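Local coordinates for protein predicted ATPase of the ABC class (Vibrio vulnificus, PDB 5D6A) that binds the ATP analogue AMP-PNP in its P-loop domain and probably hydrolyses ATP as an ATPase of the ABC class, at residues 98-103 with 127-133; 193-198 with 291-296. All blocks are in the same frame, centred on the assembly; numbering follows the deposited sequence.

Both contacts set one face of a helix against a short strand at the margin of a sheet, yet the two interfaces are held by different chemistry. Contact 1 belongs to the N-terminal region and contact 2 to the P-loop domain; their centres lie about 19 Å apart and their nearest atoms about 9 Å apart. Each is largely buried. In contact 1 one arginine spans the interface with a salt bridge and two backbone carbonyls, and the apolar packing gathers beside it. In contact 2 a valine is the central piece, and the polar ends of the helix side chains mostly find their partners beyond the two segments. Helix 181-199, which supplies contact 2, also touches the helix of contact 1.

Contact 1. Residues 98-103 with 127-133; sequences ARDFIA and DSTSVLF
Arg99 NH2 is gripped twice, by Asp127 OD1 at 2.7 Å in a salt bridge and by the backbone Ser128 O, also at 2.7 Å. A third bond runs from Arg99 NE to Val131 O, 2.9 Å long and nearly straight at 165°. All three acceptors lie at the edge of the guanidinium, close to its plane, which fixes the rotation of the group, while the Asp127 carboxylate stands steeply across it. A bend at chi3 (54°) turns the arginine's end toward the loop that precedes strand 131-133. That loop is shaped in part by an ST turn, in which Ser130 N donates to Ser128 OG.

The aliphatic part of the same side chain works differently: Arg99 CG sits over one face of the Phe133 ring, 3.5 Å from its centroid, a CH-pi contact. Ala98 CB and Ile102 CD1 meet the rim of that ring. Farther along the helix, Ala103 CB reaches Val131 CG2 at 3.6 Å, and Ile102 packs on the other methyl of that valine. Helix 92-109 thus packs obliquely against strand 131-133, running mostly counter to it; the strand pairs with strand 137-144 in an antiparallel sheet, while Ala98 and Phe101 touch helix 181-199.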
ATOM      1  N   ALA A  98     -23.940  13.661 -17.960  1.00 42.28           N
ATOM      2  CA  ALA A  98     -24.266  15.078 -17.870  1.00 41.27           C
ATOM      3  C   ALA A  98     -23.794  15.637 -16.530  1.00 39.94           C
ATOM      4  O   ALA A  98     -23.165  16.690 -16.475  1.00 39.40           O
ATOM      5  CB  ALA A  98     -25.764  15.285 -18.035  1.00 42.38           C
ATOM      6  N   ARG A  99     -24.094  14.917 -15.453  1.00 39.48           N
ATOM      7  CA  ARG A  99     -23.682  15.318 -14.104  1.00 39.48           C
ATOM      8  C   ARG A  99     -22.157  15.356 -13.992  1.00 39.50           C
ATOM      9  O   ARG A  99     -21.592  16.232 -13.332  1.00 39.14           O
ATOM     10  CB  ARG A  99     -24.249  14.347 -13.073  1.00 38.68           C
ATOM     11  CG  ARG A  99     -25.761  14.384 -12.929  1.00 39.63           C
ATOM     12  CD  ARG A  99     -26.265  13.105 -12.280  1.00 39.87           C
ATOM     13  NE  ARG A  99     -25.594  12.840 -11.010  1.00 39.53           N
ATOM     14  CZ  ARG A  99     -25.629  11.678 -10.363  1.00 38.96           C
ATOM     15  NH1 ARG A  99     -26.290  10.640 -10.867  1.00 39.60           N
ATOM     16  NH2 ARG A  99     -24.980  11.548  -9.213  1.00 38.79           N
ATOM     17  N   ASP A 100     -21.501  14.390 -14.633  1.00 39.38           N
ATOM     18  CA  ASP A 100     -20.046  14.311 -14.633  1.00 38.39           C
ATOM     19  C   ASP A 100     -19.462  15.477 -15.421  1.00 38.00           C
ATOM     20  O   ASP A 100     -18.527  16.136 -14.972  1.00 38.50           O
ATOM     21  CB  ASP A 100     -19.583  12.998 -15.265  1.00 38.29           C
ATOM     22  CG  ASP A 100     -18.072  12.854 -15.274  1.00 38.52           C
ATOM     23  OD1 ASP A 100     -17.463  12.852 -14.185  1.00 39.23           O
ATOM     24  OD2 ASP A 100     -17.495  12.710 -16.374  1.00 38.01           O
ATOM     25  N   PHE A 101     -20.025  15.722 -16.600  1.00 38.08           N
ATOM     26  CA  PHE A 101     -19.562  16.795 -17.471  1.00 38.87           C
ATOM     27  C   PHE A 101     -19.704  18.156 -16.787  1.00 38.83           C
ATOM     28  O   PHE A 101     -18.824  19.009 -16.906  1.00 39.08           O
ATOM     29  CB  PHE A 101     -20.335  16.774 -18.795  1.00 40.23           C
ATOM     30  CG  PHE A 101     -19.816  17.748 -19.820  1.00 42.09           C
ATOM     31  CD1 PHE A 101     -18.815  17.374 -20.706  1.00 42.59           C
ATOM     32  CD2 PHE A 101     -20.327  19.034 -19.899  1.00 42.68           C
ATOM     33  CE1 PHE A 101     -18.336  18.264 -21.650  1.00 43.94           C
ATOM     34  CE2 PHE A 101     -19.851  19.928 -20.838  1.00 44.07           C
ATOM     35  CZ  PHE A 101     -18.854  19.543 -21.715  1.00 44.79           C
ATOM     36  N   ILE A 102     -20.809  18.350 -16.071  1.00 37.85           N
ATOM     37  CA  ILE A 102     -21.062  19.601 -15.346  1.00 37.43           C
ATOM     38  C   ILE A 102     -20.021  19.830 -14.241  1.00 35.99           C
ATOM     39  O   ILE A 102     -19.581  20.958 -14.023  1.00 35.29           O
ATOM     40  CB  ILE A 102     -22.493  19.628 -14.768  1.00 37.82           C
ATOM     41  CG1 ILE A 102     -23.503  19.814 -15.904  1.00 39.06           C
ATOM     42  CG2 ILE A 102     -22.658  20.764 -13.767  1.00 38.91           C
ATOM     43  CD1 ILE A 102     -24.948  19.654 -15.482  1.00 40.09           C
ATOM     44  N   ALA A 103     -19.632  18.758 -13.556  1.00 35.09           N
ATOM     45  CA  ALA A 103     -18.624  18.844 -12.499  1.00 34.48           C
ATOM     46  C   ALA A 103     -17.268  19.243 -13.079  1.00 35.11           C
ATOM     47  O   ALA A 103     -16.557  20.067 -12.503  1.00 35.08           O
ATOM     48  CB  ALA A 103     -18.510  17.518 -11.769  1.00 34.15           C
ATOM     49  N   ASP A 127     -21.202   7.762 -10.143  1.00 38.87           N
ATOM     50  CA  ASP A 127     -22.448   8.313  -9.636  1.00 39.41           C
ATOM     51  C   ASP A 127     -22.030   9.063  -8.377  1.00 39.39           C
ATOM     52  O   ASP A 127     -21.991   8.497  -7.291  1.00 40.16           O
ATOM     53  CB  ASP A 127     -23.442   7.183  -9.344  1.00 40.21           C
ATOM     54  CG  ASP A 127     -24.809   7.686  -8.923  1.00 40.67           C
ATOM     55  OD1 ASP A 127     -24.947   8.881  -8.596  1.00 40.15           O
ATOM     56  OD2 ASP A 127     -25.751   6.869  -8.909  1.00 42.56           O
ATOM     57  N   SER A 128     -21.701  10.340  -8.552  1.00 39.96           N
ATOM     58  CA  SER A 128     -21.178  11.185  -7.478  1.00 41.02           C
ATOM     59  C   SER A 128     -22.139  12.224  -6.924  1.00 41.95           C
ATOM     60  O   SER A 128     -23.130  12.574  -7.560  1.00 44.46           O
ATOM     61  CB  SER A 128     -19.943  11.911  -8.004  1.00 40.82           C
ATOM     62  OG  SER A 128     -19.428  12.814  -7.046  1.00 43.02           O
ATOM     63  N   THR A 129     -21.809  12.728  -5.733  1.00 42.64           N
ATOM     64  CA  THR A 129     -22.604  13.761  -5.064  1.00 43.26           C
ATOM     65  C   THR A 129     -22.105  15.169  -5.385  1.00 41.69           C
ATOM     66  O   THR A 129     -22.696  16.151  -4.939  1.00 42.09           O
ATOM     67  CB  THR A 129     -22.611  13.585  -3.529  1.00 44.90           C
ATOM     68  OG1 THR A 129     -21.270  13.634  -3.022  1.00 44.09           O
ATOM     69  CG2 THR A 129     -23.251  12.262  -3.146  1.00 46.53           C
ATOM     70  N   SER A 130     -21.018  15.270  -6.146  1.00 40.13           N
ATOM     71  CA  SER A 130     -20.492  16.580  -6.523  1.00 40.37           C
ATOM     72  C   SER A 130     -21.518  17.316  -7.387  1.00 38.90           C
ATOM     73  O   SER A 130     -21.605  18.542  -7.348  1.00 40.00           O
ATOM     74  CB  SER A 130     -19.149  16.444  -7.244  1.00 40.89           C
ATOM     75  OG  SER A 130     -19.260  15.592  -8.367  1.00 42.42           O
ATOM     76  N   VAL A 131     -22.287  16.555  -8.166  1.00 37.38           N
ATOM     77  CA  VAL A 131     -23.353  17.102  -9.002  1.00 36.88           C
ATOM     78  C   VAL A 131     -24.530  16.120  -8.981  1.00 37.68           C
ATOM     79  O   VAL A 131     -24.403  14.981  -9.432  1.00 36.85           O
ATOM     80  CB  VAL A 131     -22.899  17.342 -10.454  1.00 36.05           C
ATOM     81  CG1 VAL A 131     -24.060  17.858 -11.297  1.00 36.95           C
ATOM     82  CG2 VAL A 131     -21.740  18.325 -10.494  1.00 35.98           C
ATOM     83  N   LEU A 132     -25.667  16.569  -8.459  1.00 38.68           N
ATOM     84  CA  LEU A 132     -26.860  15.733  -8.351  1.00 40.12           C
ATOM     85  C   LEU A 132     -28.069  16.328  -9.061  1.00 42.23           C
ATOM     86  O   LEU A 132     -28.234  17.549  -9.092  1.00 42.22           O
ATOM     87  CB  LEU A 132     -27.225  15.564  -6.875  1.00 40.91           C
ATOM     88  CG  LEU A 132     -26.221  14.841  -5.982  1.00 40.26           C
ATOM     89  CD1 LEU A 132     -26.619  14.979  -4.521  1.00 41.28           C
ATOM     90  CD2 LEU A 132     -26.107  13.379  -6.386  1.00 40.07           C
ATOM     91  N   PHE A 133     -28.905  15.459  -9.634  1.00 44.75           N
ATOM     92  CA  PHE A 133     -30.156  15.890 -10.265  1.00 47.34           C
ATOM     93  C   PHE A 133     -31.329  15.446  -9.409  1.00 50.24           C
ATOM     94  O   PHE A 133     -31.278  14.411  -8.750  1.00 51.33           O
ATOM     95  CB  PHE A 133     -30.377  15.320 -11.679  1.00 46.81           C
ATOM     96  CG  PHE A 133     -29.408  15.810 -12.722  1.00 45.10           C
ATOM     97  CD1 PHE A 133     -28.895  17.098 -12.689  1.00 44.55           C
ATOM     98  CD2 PHE A 133     -29.113  15.011 -13.817  1.00 45.06           C
ATOM     99  CE1 PHE A 133     -28.031  17.540 -13.678  1.00 43.95           C
ATOM    100  CE2 PHE A 133     -28.261  15.456 -14.816  1.00 44.20           C
ATOM    101  CZ  PHE A 133     -27.717  16.720 -14.744  1.00 43.15           C
TER

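Contact 2. Residues 193-198 with 291-296; sequences DQEALR and REYIVT
This is a helix-on-sheet contact in the P-loop domain, where helix 181-199 packs against strand 294-296, an outermost strand of a four-stranded antiparallel sheet. The axes of helix 193-198 and strand 294-296 approach to 8.0 Å, their directions 44° apart. Val295 is the central piece, the strand residue whose side chain points toward the helix. Its chi1 of -68°, with CG1 anti to the carbonyl carbon, turns both methyls to the helix, so that Val295 CG1 and CG2 each lie 4.0 Å from Leu197 CB. Leu197 extends past the valine, and its CD1 meets the edge of the Tyr293 ring at CD1, 4.1 Å away. Asp193 approaches the same ring edge near the hydroxyl, but its carboxylate is held by the backbone amides of Asn247 and Arg248, which follow strand 240-245 at the other margin of the sheet.

Gln194 OE1 accepts from His285 N. Asp193 thus ties the helix to the loop after strand 240-245, and Gln194 ties it to strand 284-285. At the end nearest Thr296, Val295 CG1 lies over one face of the Arg198 guanidinium, off toward its NH2 rim. Arg198 NH1 and NH2 bond to Asn284 OD1 and Ser281 O, while Arg198 NE makes a weak bond to Thr296 O, 3.4 Å long, at the guanidinium edge.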
ATOM      1  N   ASP A 193     -23.735   4.830 -24.140  1.00 44.09           N
ATOM      2  CA  ASP A 193     -23.326   3.671 -24.923  1.00 45.01           C
ATOM      3  C   ASP A 193     -22.715   2.612 -24.013  1.00 44.30           C
ATOM      4  O   ASP A 193     -22.991   1.424 -24.168  1.00 44.43           O
ATOM      5  CB  ASP A 193     -22.324   4.067 -26.015  1.00 45.93           C
ATOM      6  CG  ASP A 193     -22.959   4.880 -27.138  1.00 48.27           C
ATOM      7  OD1 ASP A 193     -24.186   5.130 -27.099  1.00 49.80           O
ATOM      8  OD2 ASP A 193     -22.222   5.259 -28.074  1.00 48.89           O
ATOM      9  N   GLN A 194     -21.886   3.046 -23.065  1.00 43.83           N
ATOM     10  CA  GLN A 194     -21.262   2.123 -22.115  1.00 43.36           C
ATOM     11  C   GLN A 194     -22.290   1.353 -21.292  1.00 43.61           C
ATOM     12  O   GLN A 194     -22.149   0.146 -21.093  1.00 43.64           O
ATOM     13  CB  GLN A 194     -20.287   2.863 -21.202  1.00 42.96           C
ATOM     14  CG  GLN A 194     -18.954   3.137 -21.869  1.00 43.38           C
ATOM     15  CD  GLN A 194     -18.044   4.022 -21.046  1.00 42.78           C
ATOM     16  OE1 GLN A 194     -17.017   3.575 -20.538  1.00 41.97           O
ATOM     17  NE2 GLN A 194     -18.427   5.281 -20.891  1.00 43.61           N
ATOM     18  N   GLU A 195     -23.324   2.045 -20.821  1.00 43.62           N
ATOM     19  CA  GLU A 195     -24.370   1.389 -20.046  1.00 44.85           C
ATOM     20  C   GLU A 195     -25.121   0.409 -20.940  1.00 45.21           C
ATOM     21  O   GLU A 195     -25.360  -0.735 -20.552  1.00 45.95           O
ATOM     22  CB  GLU A 195     -25.337   2.414 -19.446  1.00 46.68           C
ATOM     23  CG  GLU A 195     -26.467   1.806 -18.620  1.00 49.46           C
ATOM     24  CD  GLU A 195     -25.976   0.993 -17.430  1.00 50.84           C
ATOM     25  OE1 GLU A 195     -24.816   1.183 -16.997  1.00 49.78           O
ATOM     26  OE2 GLU A 195     -26.764   0.169 -16.916  1.00 53.79           O
ATOM     27  N   ALA A 196     -25.478   0.866 -22.140  1.00 45.22           N
ATOM     28  CA  ALA A 196     -26.192   0.042 -23.115  1.00 46.16           C
ATOM     29  C   ALA A 196     -25.412  -1.226 -23.455  1.00 45.49           C
ATOM     30  O   ALA A 196     -25.989  -2.301 -23.551  1.00 46.31           O
ATOM     31  CB  ALA A 196     -26.474   0.842 -24.378  1.00 46.92           C
ATOM     32  N   LEU A 197     -24.099  -1.090 -23.637  1.00 45.22           N
ATOM     33  CA  LEU A 197     -23.238  -2.235 -23.940  1.00 45.38           C
ATOM     34  C   LEU A 197     -23.137  -3.172 -22.739  1.00 45.40           C
ATOM     35  O   LEU A 197     -23.075  -4.390 -22.902  1.00 44.71           O
ATOM     36  CB  LEU A 197     -21.838  -1.770 -24.352  1.00 44.36           C
ATOM     37  CG  LEU A 197     -21.734  -0.977 -25.658  1.00 45.52           C
ATOM     38  CD1 LEU A 197     -20.328  -0.425 -25.833  1.00 44.71           C
ATOM     39  CD2 LEU A 197     -22.134  -1.829 -26.853  1.00 47.12           C
ATOM     40  N   ARG A 198     -23.120  -2.599 -21.536  1.00 45.96           N
ATOM     41  CA  ARG A 198     -23.039  -3.401 -20.316  1.00 47.25           C
ATOM     42  C   ARG A 198     -24.320  -4.204 -20.088  1.00 48.96           C
ATOM     43  O   ARG A 198     -24.263  -5.330 -19.601  1.00 48.83           O
ATOM     44  CB  ARG A 198     -22.727  -2.523 -19.092  1.00 46.71           C
ATOM     45  CG  ARG A 198     -22.631  -3.312 -17.789  1.00 47.67           C
ATOM     46  CD  ARG A 198     -22.143  -2.489 -16.603  1.00 47.35           C
ATOM     47  NE  ARG A 198     -20.747  -2.061 -16.743  1.00 46.67           N
ATOM     48  CZ  ARG A 198     -20.347  -0.875 -17.203  1.00 45.62           C
ATOM     49  NH1 ARG A 198     -21.228   0.050 -17.578  1.00 46.02           N
ATOM     50  NH2 ARG A 198     -19.049  -0.607 -17.283  1.00 44.43           N
ATOM     51  N   ARG A 291     -10.446   3.167 -22.913  1.00 39.51           N
ATOM     52  CA  ARG A 291     -11.253   2.071 -22.374  1.00 38.75           C
ATOM     53  C   ARG A 291     -12.755   2.377 -22.361  1.00 38.93           C
ATOM     54  O   ARG A 291     -13.547   1.537 -21.929  1.00 37.88           O
ATOM     55  CB  ARG A 291     -10.798   1.766 -20.944  1.00 38.11           C
ATOM     56  CG  ARG A 291      -9.352   1.310 -20.832  1.00 38.30           C
ATOM     57  CD  ARG A 291      -8.862   1.331 -19.392  1.00 37.84           C
ATOM     58  NE  ARG A 291      -8.798   2.699 -18.872  1.00 38.27           N
ATOM     59  CZ  ARG A 291      -8.353   3.037 -17.663  1.00 37.71           C
ATOM     60  NH1 ARG A 291      -7.915   2.114 -16.813  1.00 36.50           N
ATOM     61  NH2 ARG A 291      -8.340   4.318 -17.307  1.00 38.61           N
ATOM     62  N   GLU A 292     -13.151   3.557 -22.843  1.00 39.75           N
ATOM     63  CA  GLU A 292     -14.574   3.947 -22.816  1.00 40.19           C
ATOM     64  C   GLU A 292     -15.523   3.038 -23.615  1.00 40.70           C
ATOM     65  O   GLU A 292     -16.733   3.235 -23.581  1.00 40.51           O
ATOM     66  CB  GLU A 292     -14.787   5.421 -23.222  1.00 41.83           C
ATOM     67  CG  GLU A 292     -14.523   5.794 -24.681  1.00 42.86           C
ATOM     68  CD  GLU A 292     -13.054   5.899 -25.043  1.00 43.67           C
ATOM     69  OE1 GLU A 292     -12.194   5.395 -24.287  1.00 42.73           O
ATOM     70  OE2 GLU A 292     -12.761   6.497 -26.099  1.00 45.68           O
ATOM     71  N   TYR A 293     -14.983   2.073 -24.352  1.00 40.97           N
ATOM     72  CA  TYR A 293     -15.835   1.131 -25.074  1.00 41.61           C
ATOM     73  C   TYR A 293     -15.534  -0.302 -24.651  1.00 40.98           C
ATOM     74  O   TYR A 293     -15.668  -1.245 -25.435  1.00 41.45           O
ATOM     75  CB  TYR A 293     -15.760   1.335 -26.589  1.00 43.03           C
ATOM     76  CG  TYR A 293     -16.510   2.568 -27.033  1.00 44.70           C
ATOM     77  CD1 TYR A 293     -17.897   2.549 -27.147  1.00 46.12           C
ATOM     78  CD2 TYR A 293     -15.843   3.753 -27.334  1.00 46.16           C
ATOM     79  CE1 TYR A 293     -18.602   3.672 -27.547  1.00 47.87           C
ATOM     80  CE2 TYR A 293     -16.538   4.883 -27.739  1.00 47.32           C
ATOM     81  CZ  TYR A 293     -17.918   4.838 -27.841  1.00 48.78           C
ATOM     82  OH  TYR A 293     -18.621   5.952 -28.243  1.00 51.72           O
ATOM     83  N   ILE A 294     -15.133  -0.443 -23.389  1.00 40.19           N
ATOM     84  CA  ILE A 294     -14.873  -1.741 -22.787  1.00 39.46           C
ATOM     85  C   ILE A 294     -15.828  -1.853 -21.606  1.00 38.33           C
ATOM     86  O   ILE A 294     -15.879  -0.959 -20.765  1.00 37.13           O
ATOM     87  CB  ILE A 294     -13.429  -1.885 -22.267  1.00 39.11           C
ATOM     88  CG1 ILE A 294     -12.412  -1.535 -23.358  1.00 40.38           C
ATOM     89  CG2 ILE A 294     -13.192  -3.306 -21.773  1.00 38.57           C
ATOM     90  CD1 ILE A 294     -10.969  -1.648 -22.909  1.00 39.70           C
ATOM     91  N   VAL A 295     -16.597  -2.937 -21.562  1.00 38.39           N
ATOM     92  CA  VAL A 295     -17.537  -3.164 -20.467  1.00 38.37           C
ATOM     93  C   VAL A 295     -17.315  -4.544 -19.856  1.00 38.42           C
ATOM     94  O   VAL A 295     -16.870  -5.472 -20.531  1.00 38.68           O
ATOM     95  CB  VAL A 295     -19.008  -3.027 -20.921  1.00 38.41           C
ATOM     96  CG1 VAL A 295     -19.317  -1.583 -21.289  1.00 38.28           C
ATOM     97  CG2 VAL A 295     -19.311  -3.966 -22.080  1.00 39.41           C
ATOM     98  N   THR A 296     -17.624  -4.663 -18.571  1.00 38.33           N
ATOM     99  CA  THR A 296     -17.461  -5.912 -17.848  1.00 38.74           C
ATOM    100  C   THR A 296     -18.557  -6.048 -16.798  1.00 38.76           C
ATOM    101  O   THR A 296     -19.115  -5.058 -16.330  1.00 37.84           O
ATOM    102  CB  THR A 296     -16.086  -5.970 -17.147  1.00 38.95           C
ATOM    103  OG1 THR A 296     -15.042  -5.786 -18.110  1.00 40.76           O
ATOM    104  CG2 THR A 296     -15.882  -7.299 -16.441  1.00 38.72           C
TER